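Local structure of sugar ABC transporter, sugar-binding protein (Streptococcus pneumoniae, 2HEU) at residues G179-A184 and H373-N378; F167-A170 and T176-G179; D216-M221 and Q386-D391; T275-G280 and S286-A291; N127-Y132 and L359-Q364. The protein probably binds sugars outside the cell membrane and hands them to an ABC transporter for import, here in its ligand-free state. One frame throughout, in Å; residues are numbered along the deposited sequence. Where two conformers were deposited one is given.

Interaction 1. Residues G179-A184 and H373-N378; sequences GYNQLA and HTLTMN
Asn-181 and Thr-376 meet where helix 178-189 packs against helix 370-382, two helices whose touching faces are buried, within one lobe of the two-lobed solute-binding protein fold. The helices come close here: the CA atoms of these two residues, the nearest pair across the segments, are 6.7 Å apart. Both side chains leave the backbone toward the opposing helix, and they lie flank to flank, running in opposing senses.

Thr-376 can be followed atom by atom. Its CB faces the amide end of Asn-181. With chi1 at -62°, the two branches are divided between different tasks. OG1 stands beside the backbone N, where it bonds back to the carbonyl oxygen of Phe-372 one helical turn earlier, while still lying 3.6 Å from Asn-181 CB. The methyl CG2 points anti to the backbone N and also comes to 3.6 Å from Asn-181 CB, so that this one methylene is touched by both branches. CG2 extends further, to the side chain of Leu-177 just before helix 178-189.

On the Asn-181 side, chi1 of -161° carries the amide away from the backbone N and across the threonine, its CG 3.7 Å from Thr-376 OG1. Leu-375 adds a peripheral contact with the amide, and its side chain also packs on Met-388, linking this interface to helix 385-396. Helix 212-222 borders Asn-181 as well, through Met-221. The assignment of nitrogen and oxygen in this amide is uncertain; the atom modelled as Asn-181 ND2 lies 3.0 Å from Thr-376 OG1.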
# COMPACT_ATOMS: atom_id res chain seq x y z
N GLY A 179 4.04 5.47 5.74
CA GLY A 179 5.00 4.61 5.12
C GLY A 179 6.42 4.97 5.40
O GLY A 179 7.30 4.12 5.53
N TYR A 180 6.72 6.28 5.53
CA TYR A 180 8.08 6.76 5.77
C TYR A 180 8.59 6.19 7.11
O TYR A 180 9.69 5.64 7.18
CB TYR A 180 8.11 8.26 5.74
CG TYR A 180 9.51 8.83 5.80
CD1 TYR A 180 10.21 9.19 4.67
CD2 TYR A 180 10.16 8.99 7.01
CE1 TYR A 180 11.51 9.65 4.74
CE2 TYR A 180 11.46 9.45 7.11
CZ TYR A 180 12.13 9.78 5.97
OH TYR A 180 13.43 10.23 5.98
N ASN A 181 7.82 6.38 8.16
CA ASN A 181 8.28 5.94 9.48
C ASN A 181 8.23 4.43 9.60
O ASN A 181 9.08 3.82 10.28
CB ASN A 181 7.53 6.66 10.57
CG ASN A 181 8.27 6.61 11.93
OD1 ASN A 181 9.49 6.33 11.95
ND2 ASN A 181 7.56 6.92 12.98
N GLN A 182 7.26 3.77 8.98
CA GLN A 182 7.31 2.29 8.99
C GLN A 182 8.59 1.81 8.36
O GLN A 182 9.20 0.85 8.86
CB GLN A 182 6.08 1.70 8.31
CG GLN A 182 4.82 1.95 9.08
CD GLN A 182 3.66 1.10 8.62
OE1 GLN A 182 3.84 0.08 7.96
NE2 GLN A 182 2.47 1.51 8.99
N LEU A 183 9.03 2.43 7.28
CA LEU A 183 10.27 2.04 6.58
C LEU A 183 11.52 2.46 7.38
O LEU A 183 12.54 1.77 7.30
CB LEU A 183 10.28 2.55 5.18
CG LEU A 183 9.29 1.82 4.27
CD1 LEU A 183 9.07 2.59 2.96
CD2 LEU A 183 9.73 0.43 4.00
N ALA A 184 11.44 3.56 8.13
CA ALA A 184 12.52 3.89 9.06
C ALA A 184 12.71 2.74 10.03
O ALA A 184 13.83 2.23 10.24
CB ALA A 184 12.17 5.19 9.78
N HIS A 373 0.40 7.69 12.75
CA HIS A 373 0.56 8.82 11.81
C HIS A 373 0.86 10.08 12.58
O HIS A 373 1.79 10.86 12.28
CB HIS A 373 -0.71 9.03 10.97
CG HIS A 373 -1.25 7.82 10.30
ND1 HIS A 373 -2.49 7.87 9.75
CD2 HIS A 373 -0.75 6.57 10.12
CE1 HIS A 373 -2.73 6.67 9.25
NE2 HIS A 373 -1.69 5.86 9.39
N THR A 374 0.05 10.34 13.61
CA THR A 374 0.14 11.59 14.36
C THR A 374 1.51 11.72 15.04
O THR A 374 2.10 12.79 15.01
CB THR A 374 -1.00 11.67 15.38
OG1 THR A 374 -2.22 11.64 14.66
CG2 THR A 374 -0.89 12.85 16.32
N LEU A 375 1.97 10.65 15.72
CA LEU A 375 3.25 10.80 16.42
C LEU A 375 4.38 11.03 15.42
O LEU A 375 5.36 11.73 15.74
CB LEU A 375 3.52 9.63 17.34
CG LEU A 375 3.78 8.24 16.73
CD1 LEU A 375 5.24 8.04 16.32
CD2 LEU A 375 3.33 7.12 17.67
N THR A 376 4.27 10.49 14.22
CA THR A 376 5.27 10.65 13.21
C THR A 376 5.34 12.11 12.76
O THR A 376 6.41 12.75 12.76
CB THR A 376 4.99 9.75 12.01
OG1 THR A 376 5.04 8.36 12.45
CG2 THR A 376 6.00 9.95 10.89
N MET A 377 4.18 12.67 12.38
CA MET A 377 4.16 14.05 11.88
C MET A 377 4.48 15.00 13.03
O MET A 377 5.13 16.04 12.81
CB MET A 377 2.82 14.36 11.25
CG MET A 377 2.80 15.72 10.52
SD MET A 377 3.98 15.86 9.18
CE MET A 377 3.17 14.91 7.91
N ASN A 378 4.03 14.71 14.24
CA ASN A 378 4.32 15.63 15.37
C ASN A 378 5.79 15.67 15.63
O ASN A 378 6.29 16.72 16.06
CB ASN A 378 3.57 15.18 16.63
CG ASN A 378 2.12 15.52 16.63
OD1 ASN A 378 1.63 16.11 15.67
ND2 ASN A 378 1.34 15.08 17.60

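Interaction 2. Residues F167-A170 and T176-G179; sequences FGIA and TLNG
Ile-169 and Leu-177 touch through their terminal methyls, CD1 of the isoleucine lying 4.3 Å from CD2 of the leucine. Next to this pair, the methyl CB of Ala-170 lies 4.1 Å from Thr-176 OG1, a loose contact that shows two segments only just in touch. A single water fills in the polar link. It accepts from Ala-170 N at 2.8 Å and donates to Thr-176 OG1, also at 2.8 Å, so a buried backbone N-H is satisfied without a direct bond between the segments.

The hydroxyl has a second bond, to the carbonyl oxygen of Asp-173 in the intervening turn. Its chi1 of 63° places OG1 between the backbone N and the carbonyl carbon, within reach of both partners. Farther out, Pro-255 of strand 253-257 packs on both Ile-169 and Leu-177, and backbone bonds join Gly-168 to Met-253 of the same strand. Thr-176 O is bonded to the hydroxyl of Tyr-129.

Residues 176-177 form the end of a 3-10 turn, with Leu-177 at the N-cap position of helix 178-189. The arrangement is thus a short loop folded back on a helix start, at the edge of the antiparallel sheet in one lobe of a solute-binding protein.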
# COMPACT_ATOMS: atom_id res chain seq x y z
N PHE A 167 11.84 18.74 -0.04
CA PHE A 167 10.61 18.02 0.14
C PHE A 167 9.39 18.89 0.17
O PHE A 167 9.37 19.96 0.76
CB PHE A 167 10.56 17.27 1.53
CG PHE A 167 11.66 16.22 1.69
CD1 PHE A 167 11.68 15.05 0.93
CD2 PHE A 167 12.62 16.42 2.67
CE1 PHE A 167 12.64 14.09 1.16
CE2 PHE A 167 13.60 15.41 2.87
CZ PHE A 167 13.60 14.29 2.14
N GLY A 168 8.30 18.33 -0.37
CA GLY A 168 6.94 18.75 0.01
C GLY A 168 6.40 17.81 1.08
O GLY A 168 6.27 16.62 0.84
N ILE A 169 6.12 18.33 2.24
CA ILE A 169 5.58 17.58 3.38
C ILE A 169 4.21 18.19 3.73
O ILE A 169 4.07 19.41 3.88
CB ILE A 169 6.50 17.58 4.61
CG1 ILE A 169 7.86 16.97 4.26
CG2 ILE A 169 5.88 16.87 5.76
CD1 ILE A 169 7.87 15.51 3.86
N ALA A 170 3.24 17.32 3.83
CA ALA A 170 1.86 17.73 4.10
C ALA A 170 1.65 17.73 5.65
O ALA A 170 1.12 16.77 6.18
CB ALA A 170 0.85 16.79 3.42
N THR A 176 0.35 10.80 5.40
CA THR A 176 1.29 10.77 4.34
C THR A 176 2.67 10.20 4.70
O THR A 176 3.38 9.75 3.81
CB THR A 176 1.48 12.18 3.66
OG1 THR A 176 2.01 13.08 4.62
CG2 THR A 176 0.18 12.71 3.05
N LEU A 177 3.01 10.30 5.98
CA LEU A 177 4.30 9.80 6.49
C LEU A 177 4.22 8.44 7.18
O LEU A 177 5.23 7.97 7.70
CB LEU A 177 4.96 10.84 7.41
CG LEU A 177 5.35 12.13 6.73
CD1 LEU A 177 6.07 13.02 7.73
CD2 LEU A 177 6.19 11.90 5.47
N ASN A 178 3.04 7.80 7.14
CA ASN A 178 2.97 6.44 7.74
C ASN A 178 4.00 5.54 7.08
O ASN A 178 4.78 4.87 7.78
CB ASN A 178 1.53 5.94 7.51
CG ASN A 178 1.28 4.64 8.16
OD1 ASN A 178 0.42 3.84 7.54
ND2 ASN A 178 1.73 4.38 9.30
N GLY A 179 4.04 5.47 5.74
CA GLY A 179 5.00 4.61 5.12
C GLY A 179 6.42 4.97 5.40
O GLY A 179 7.30 4.12 5.53
O HOH W 1 3.92 14.64 3.24

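Interaction 3. Residues D216-M221 and Q386-D391; sequences DDIKVM and QGMVND
Met-388 reaches from helix 385-396 to helix 212-222 and meets Ile-218 and Asp-217 with its terminal methyl alone. The backbones stand well apart, Ile-218 CA and Met-388 CA being 9.3 Å from each other even though they are the nearest such pair, so side-chain length has to span the gap. All three residues set out from their own helix toward the other.

The methionine is extended through CG and SD, with chi1 at 180°, then bends at its last torsion, chi3 66°, which swings CE out of the line of the chain. Against Ile-218 the two side chains run alongside in opposite directions, and CE settles 3.6 Å from CG1, the branch that lies beside the isoleucine's backbone N. Asp-217 is met at a slant: its carboxylate, carried anti to the backbone N, brings OD2 to 3.8 Å from the same methyl. CE therefore sits against a methylene and an oxygen at once.

Tyr-379 of helix 370-382 packs on both Ile-218 and Met-388, so a third helix takes part in this junction. Asp-217 also touches Ala-184 and Phe-185 of helix 178-189.

No hydrogen bond or salt bridge crosses between the segments. CE meets CG1 and OD2 at van der Waals distances, which makes the contact one of packing, a methyl set against a methylene and a carboxylate oxygen.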
# COMPACT_ATOMS: atom_id res chain seq x y z
N ASP A 216 18.30 4.95 15.47
CA ASP A 216 18.29 4.85 14.00
C ASP A 216 16.97 5.37 13.42
O ASP A 216 16.98 6.05 12.40
CB ASP A 216 18.55 3.44 13.55
CG ASP A 216 20.06 3.01 13.64
OD1 ASP A 216 20.91 3.89 13.74
OD2 ASP A 216 20.32 1.81 13.54
N ASP A 217 15.85 5.02 14.05
CA ASP A 217 14.57 5.57 13.57
C ASP A 217 14.61 7.11 13.61
O ASP A 217 14.14 7.75 12.67
CB ASP A 217 13.45 5.06 14.47
CG ASP A 217 12.13 5.70 14.14
OD1 ASP A 217 11.64 5.28 13.00
OD2 ASP A 217 11.60 6.54 14.84
N ILE A 218 15.13 7.70 14.68
CA ILE A 218 15.23 9.13 14.79
C ILE A 218 16.13 9.69 13.74
O ILE A 218 15.85 10.73 13.15
CB ILE A 218 15.65 9.48 16.23
CG1 ILE A 218 14.47 9.20 17.19
CG2 ILE A 218 16.14 10.92 16.31
CD1 ILE A 218 14.84 9.18 18.65
N LYS A 219 17.26 9.02 13.44
CA LYS A 219 18.15 9.44 12.37
C LYS A 219 17.38 9.53 11.05
O LYS A 219 17.47 10.54 10.32
CB LYS A 219 19.31 8.49 12.24
CG LYS A 219 20.26 8.74 11.11
CD LYS A 219 21.32 7.67 11.01
CE LYS A 219 22.24 7.73 9.82
NZ LYS A 219 23.09 8.91 9.82
N VAL A 220 16.62 8.52 10.72
CA VAL A 220 15.86 8.52 9.44
C VAL A 220 14.79 9.62 9.46
O VAL A 220 14.61 10.37 8.49
CB VAL A 220 15.32 7.15 9.14
CG1 VAL A 220 14.51 7.18 7.83
CG2 VAL A 220 16.43 6.12 9.02
N MET A 221 14.05 9.75 10.57
CA MET A 221 13.07 10.82 10.69
C MET A 221 13.72 12.18 10.59
O MET A 221 13.11 13.13 10.03
CB MET A 221 12.28 10.70 12.00
CG MET A 221 11.29 9.57 12.05
SD MET A 221 10.07 9.55 10.72
CE MET A 221 9.45 11.24 10.79
N GLN A 386 12.05 12.49 23.07
CA GLN A 386 11.43 11.78 24.18
C GLN A 386 9.91 11.75 24.00
O GLN A 386 9.26 10.75 24.33
CB GLN A 386 11.85 12.40 25.51
CG GLN A 386 11.30 11.57 26.71
CD GLN A 386 12.00 10.21 26.77
OE1 GLN A 386 11.27 9.17 26.67
NE2 GLN A 386 13.26 10.16 26.90
N GLY A 387 9.32 12.84 23.55
CA GLY A 387 7.91 12.88 23.32
C GLY A 387 7.46 11.82 22.33
O GLY A 387 6.43 11.19 22.48
N MET A 388 8.24 11.64 21.25
CA MET A 388 7.91 10.61 20.27
C MET A 388 7.98 9.22 20.87
O MET A 388 7.12 8.39 20.63
CB MET A 388 8.80 10.75 19.00
CG MET A 388 8.47 9.72 17.97
SD MET A 388 9.17 10.01 16.36
CE MET A 388 10.93 9.84 16.63
N VAL A 389 9.03 8.94 21.66
CA VAL A 389 9.12 7.66 22.37
C VAL A 389 7.94 7.47 23.27
O VAL A 389 7.32 6.39 23.30
CB VAL A 389 10.46 7.58 23.11
CG1 VAL A 389 10.47 6.37 24.04
CG2 VAL A 389 11.62 7.53 22.13
N ASN A 390 7.58 8.48 24.04
CA ASN A 390 6.43 8.39 24.90
C ASN A 390 5.16 8.09 24.12
O ASN A 390 4.33 7.25 24.52
CB ASN A 390 6.30 9.67 25.70
CG ASN A 390 7.37 9.86 26.75
OD1 ASN A 390 8.11 8.94 27.08
ND2 ASN A 390 7.46 11.09 27.24
N ASP A 391 4.99 8.77 22.98
CA ASP A 391 3.85 8.53 22.10
C ASP A 391 3.81 7.12 21.58
O ASP A 391 2.73 6.53 21.44
CB ASP A 391 3.87 9.51 20.92
CG ASP A 391 3.61 10.95 21.23
OD1 ASP A 391 3.12 11.27 22.28
OD2 ASP A 391 3.87 11.77 20.29

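Interaction 4. Residues T275-G280 and S286-A291; sequences TFMIPG and SLTVGA
Ile-278 and Leu-287 bring two nearly extended segments together at a wide angle: the touching parts, 277-280 and 286-288, have end-to-end directions 132° apart. The backbones are closest at Pro-279 and Ser-286, whose CA atoms are 4.1 Å from each other. Leu-287 N donates to Ile-278 O in a weak hydrogen bond, long at 3.4 Å although fairly straight (158° at the hydrogen). The polar atoms beside it are joined through a water, which accepts from Ile-278 N at 2.8 Å and donates to Leu-287 O at 2.7 Å. Water thus stands in for a direct bond where the two segments draw apart.

That divergence suits the topology. Strand 273-276 pairs with 129-134 in an antiparallel sheet, whereas strand 288-290 lies parallel to 358-360, so the chain passes from one sheet to another of the solute-binding fold across this turn.

Met-277 provides the main side-chain packing. Bent at chi3 (76°), it lays CE over the face of the Leu-287–Thr-288 peptide, 3.4 Å from Leu-287 C and 3.6 Å from Thr-288 N. Its sulfur flanks the serine hydroxyl, SD lying 3.8 Å from Ser-286 OG, whose hydrogen-bond partner is Arg-357. Ser-286 CB in turn presses on the backbone opposite, 3.3 Å from Ile-278 O, and Thr-288 OG1 is bonded to the carbonyl oxygen of Tyr-129.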
# COMPACT_ATOMS: atom_id res chain seq x y z
N THR A 275 10.82 7.51 -8.99
CA THR A 275 10.65 7.15 -7.57
C THR A 275 11.91 6.39 -7.11
O THR A 275 12.61 5.74 -7.93
CB THR A 275 9.39 6.29 -7.36
OG1 THR A 275 9.38 5.19 -8.28
CG2 THR A 275 8.12 7.10 -7.48
N PHE A 276 12.17 6.45 -5.84
CA PHE A 276 13.19 5.62 -5.27
C PHE A 276 12.68 5.04 -3.96
O PHE A 276 11.81 5.57 -3.26
CB PHE A 276 14.56 6.30 -5.14
CG PHE A 276 14.64 7.50 -4.23
CD1 PHE A 276 14.87 7.36 -2.85
CD2 PHE A 276 14.60 8.82 -4.73
CE1 PHE A 276 15.07 8.48 -2.04
CE2 PHE A 276 14.78 9.91 -3.94
CZ PHE A 276 15.03 9.72 -2.59
N MET A 277 13.25 3.91 -3.59
CA MET A 277 12.97 3.26 -2.31
C MET A 277 13.76 3.99 -1.21
O MET A 277 14.92 4.36 -1.39
CB MET A 277 13.40 1.79 -2.35
CG MET A 277 12.56 1.01 -3.35
SD MET A 277 13.24 -0.60 -3.75
CE MET A 277 12.74 -1.29 -2.29
N ILE A 278 13.12 4.10 -0.07
CA ILE A 278 13.86 4.62 1.10
C ILE A 278 14.98 3.64 1.40
O ILE A 278 14.82 2.45 1.54
CB ILE A 278 12.90 4.75 2.28
CG1 ILE A 278 11.87 5.87 1.97
CG2 ILE A 278 13.66 5.05 3.58
CD1 ILE A 278 10.80 6.07 3.04
N PRO A 279 16.21 4.19 1.50
CA PRO A 279 17.40 3.35 1.71
C PRO A 279 17.44 2.80 3.07
O PRO A 279 16.86 3.31 4.03
CB PRO A 279 18.58 4.23 1.32
CG PRO A 279 18.05 5.56 1.74
CD PRO A 279 16.65 5.59 1.27
N GLY A 280 18.23 1.75 3.17
CA GLY A 280 18.68 1.25 4.39
C GLY A 280 20.00 1.80 4.85
O GLY A 280 20.53 2.73 4.24
N SER A 286 17.54 -1.28 0.95
CA SER A 286 16.34 -0.51 0.80
C SER A 286 15.12 -1.37 0.78
O SER A 286 15.14 -2.53 0.36
CB SER A 286 16.41 0.37 -0.44
OG SER A 286 16.41 -0.48 -1.60
N LEU A 287 13.99 -0.80 1.21
CA LEU A 287 12.74 -1.53 1.37
C LEU A 287 11.58 -0.66 0.87
O LEU A 287 11.69 0.56 0.84
CB LEU A 287 12.49 -1.86 2.83
CG LEU A 287 13.47 -2.81 3.49
CD1 LEU A 287 13.22 -2.94 4.97
CD2 LEU A 287 13.44 -4.24 2.83
N THR A 288 10.48 -1.31 0.53
CA THR A 288 9.20 -0.64 0.37
C THR A 288 8.15 -1.38 1.21
O THR A 288 8.43 -2.43 1.78
CB THR A 288 8.84 -0.48 -1.12
OG1 THR A 288 7.68 0.36 -1.22
CG2 THR A 288 8.53 -1.78 -1.81
N VAL A 289 6.98 -0.77 1.30
CA VAL A 289 5.88 -1.29 2.10
C VAL A 289 4.59 -1.04 1.34
O VAL A 289 4.48 -0.07 0.62
CB VAL A 289 5.84 -0.61 3.51
CG1 VAL A 289 5.65 0.89 3.44
CG2 VAL A 289 4.82 -1.28 4.41
N GLY A 290 3.65 -1.97 1.49
CA GLY A 290 2.37 -1.83 0.86
C GLY A 290 1.56 -3.06 1.09
O GLY A 290 1.98 -3.99 1.82
N ALA A 291 0.36 -3.16 0.48
CA ALA A 291 -0.46 -4.37 0.63
C ALA A 291 -1.41 -4.46 -0.53
O ALA A 291 -1.60 -3.56 -1.30
CB ALA A 291 -1.22 -4.37 1.96
O HOH W 2 10.64 2.80 -0.22

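Interaction 5. Residues N127-Y132 and L359-Q364; sequences NAYGIY and LVWLQQ
Trp-361 meets Asn-127 and Tyr-129 near the middle of the two-lobed solute-binding fold, the contact centre being about 5 Å from the centre of the chain. Segment 127-132 begins just after strand 122-123, which belongs to the mixed five-stranded sheet of one lobe, and runs into strand 129-134 of the antiparallel sheet in the other. The contact therefore lies on a connection between the lobes, the region about which proteins of this family commonly bend.

The polar part is a single hydrogen bond. Trp-361 NE1 donates to Asn-127 OD1 at 3.1 Å, moderately bent with 146° at the hydrogen. Asn-127 CG is set between its backbone N and carbonyl carbon (chi1 54°), which turns the amide to the indole. The donor lies somewhat out of the carbonyl plane, and the amide and indole planes stand 73° apart, so the asparagine presents its oxygen to the ring edge with its flat group turned steeply against the indole. OD1 also accepts from Ala-291 N; two N-H groups thus grip the oxygen and would fix the rotation of the amide. The backbone carbonyl of Asn-127 is bonded separately to His-358 NE2.

The apolar part is aromatic. Tyr-129 and Trp-361 cross at about a right angle, the tyrosine meeting the far, six-membered end of the indole near its plane. Since the tyrosine hydroxyl is bonded to Thr-176 O, its ring is held at the opposite end from the backbone.

Gln-182 and Asn-178 of helix 178-189 also pack on the tryptophan. Between the two rings the nearest atoms are Tyr-129 CD1 and Trp-361 CH2, 4.2 Å apart.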
# COMPACT_ATOMS: atom_id res chain seq x y z
N ASN A 127 -0.30 -1.80 -3.42
CA ASN A 127 0.38 -0.56 -3.36
C ASN A 127 1.82 -0.70 -2.84
O ASN A 127 2.23 -1.76 -2.42
CB ASN A 127 -0.46 0.50 -2.62
CG ASN A 127 -0.89 0.07 -1.27
OD1 ASN A 127 -0.15 -0.52 -0.49
ND2 ASN A 127 -2.12 0.32 -0.97
N ALA A 128 2.56 0.40 -2.94
CA ALA A 128 3.93 0.51 -2.49
C ALA A 128 4.14 1.92 -1.98
O ALA A 128 3.24 2.79 -2.12
CB ALA A 128 4.90 0.13 -3.57
N TYR A 129 5.31 2.19 -1.43
CA TYR A 129 5.62 3.50 -0.87
C TYR A 129 7.05 3.84 -1.08
O TYR A 129 7.95 3.00 -1.00
CB TYR A 129 5.30 3.46 0.65
CG TYR A 129 5.39 4.82 1.32
CD1 TYR A 129 4.24 5.55 1.57
CD2 TYR A 129 6.60 5.36 1.70
CE1 TYR A 129 4.30 6.85 2.19
CE2 TYR A 129 6.70 6.58 2.32
CZ TYR A 129 5.55 7.34 2.58
OH TYR A 129 5.67 8.52 3.23
N GLY A 130 7.33 5.09 -1.33
CA GLY A 130 8.72 5.54 -1.45
C GLY A 130 8.78 7.05 -1.67
O GLY A 130 7.91 7.79 -1.22
N ILE A 131 9.85 7.47 -2.37
CA ILE A 131 10.10 8.88 -2.54
C ILE A 131 9.94 9.21 -4.03
O ILE A 131 10.65 8.67 -4.88
CB ILE A 131 11.51 9.34 -2.10
CG1 ILE A 131 11.83 8.80 -0.68
CG2 ILE A 131 11.62 10.81 -2.16
CD1 ILE A 131 10.92 9.29 0.42
N TYR A 132 8.96 10.08 -4.34
CA TYR A 132 8.90 10.68 -5.73
C TYR A 132 9.95 11.70 -5.85
O TYR A 132 10.23 12.47 -4.91
CB TYR A 132 7.51 11.36 -5.91
CG TYR A 132 6.39 10.36 -5.99
CD1 TYR A 132 5.99 9.87 -7.24
CD2 TYR A 132 5.75 9.88 -4.89
CE1 TYR A 132 4.96 8.96 -7.36
CE2 TYR A 132 4.74 8.96 -5.00
CZ TYR A 132 4.34 8.50 -6.26
OH TYR A 132 3.31 7.59 -6.41
N LEU A 359 7.44 -5.06 2.02
CA LEU A 359 6.83 -5.45 3.27
C LEU A 359 5.35 -5.26 3.23
O LEU A 359 4.88 -4.37 2.57
CB LEU A 359 7.42 -4.54 4.30
CG LEU A 359 8.74 -4.98 4.90
CD1 LEU A 359 9.83 -5.21 3.88
CD2 LEU A 359 9.19 -4.00 5.93
N VAL A 360 4.58 -6.06 3.99
CA VAL A 360 3.17 -5.74 4.23
C VAL A 360 3.15 -4.64 5.31
O VAL A 360 3.90 -4.67 6.30
CB VAL A 360 2.38 -6.94 4.68
CG1 VAL A 360 0.94 -6.58 4.96
CG2 VAL A 360 2.43 -8.06 3.61
N TRP A 361 2.25 -3.67 5.14
CA TRP A 361 2.00 -2.60 6.10
C TRP A 361 2.03 -3.20 7.51
O TRP A 361 1.37 -4.21 7.82
CB TRP A 361 0.62 -1.98 5.86
CG TRP A 361 0.54 -1.13 4.65
CD1 TRP A 361 -0.17 -1.35 3.51
CD2 TRP A 361 1.14 0.16 4.44
NE1 TRP A 361 -0.03 -0.33 2.61
CE2 TRP A 361 0.80 0.61 3.16
CE3 TRP A 361 1.92 0.98 5.27
CZ2 TRP A 361 1.27 1.86 2.68
CZ3 TRP A 361 2.31 2.20 4.84
CH2 TRP A 361 2.04 2.62 3.55
N LEU A 362 2.73 -2.51 8.44
CA LEU A 362 2.87 -3.02 9.78
C LEU A 362 1.56 -3.12 10.56
O LEU A 362 1.41 -3.94 11.42
CB LEU A 362 3.89 -2.20 10.57
CG LEU A 362 5.29 -2.18 10.01
CD1 LEU A 362 6.18 -1.30 10.92
CD2 LEU A 362 5.90 -3.54 9.86
N GLN A 363 0.62 -2.24 10.16
CA GLN A 363 -0.70 -2.20 10.86
C GLN A 363 -1.53 -3.45 10.54
O GLN A 363 -2.59 -3.60 11.15
CB GLN A 363 -1.47 -0.91 10.59
CG GLN A 363 -2.01 -0.74 9.20
CD GLN A 363 -1.11 -0.05 8.24
OE1 GLN A 363 0.09 0.03 8.49
NE2 GLN A 363 -1.59 0.39 7.09
N GLN A 364 -1.07 -4.34 9.69
CA GLN A 364 -1.63 -5.71 9.64
C GLN A 364 -1.83 -6.26 11.03
O GLN A 364 -2.75 -7.02 11.25
CB GLN A 364 -0.69 -6.57 8.77
CG GLN A 364 -1.18 -8.02 8.58
CD GLN A 364 -0.31 -8.84 7.70
OE1 GLN A 364 -0.88 -9.71 6.93
NE2 GLN A 364 0.94 -8.59 7.62

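In the fold
From the N terminus, interaction 5 opens first, at 127-132, and closes only at 359-364, tying strand 129-134 to the chain after strand 358-360. Inside that loop, interaction 2 closes a short turn at Gly-179, the very residue on which interaction 1 begins. Interaction 3 opens next on helix 212-222. Interaction 4, a local turn joining two sheets, is nested within the loops of interactions 1, 3 and 5. Interaction 1 then closes on helix 370-382 and interaction 3 on helix 385-396; these two cross each other, and both cross interaction 5. The C-terminal helices are thereby bound to helices 178-189 and 212-222.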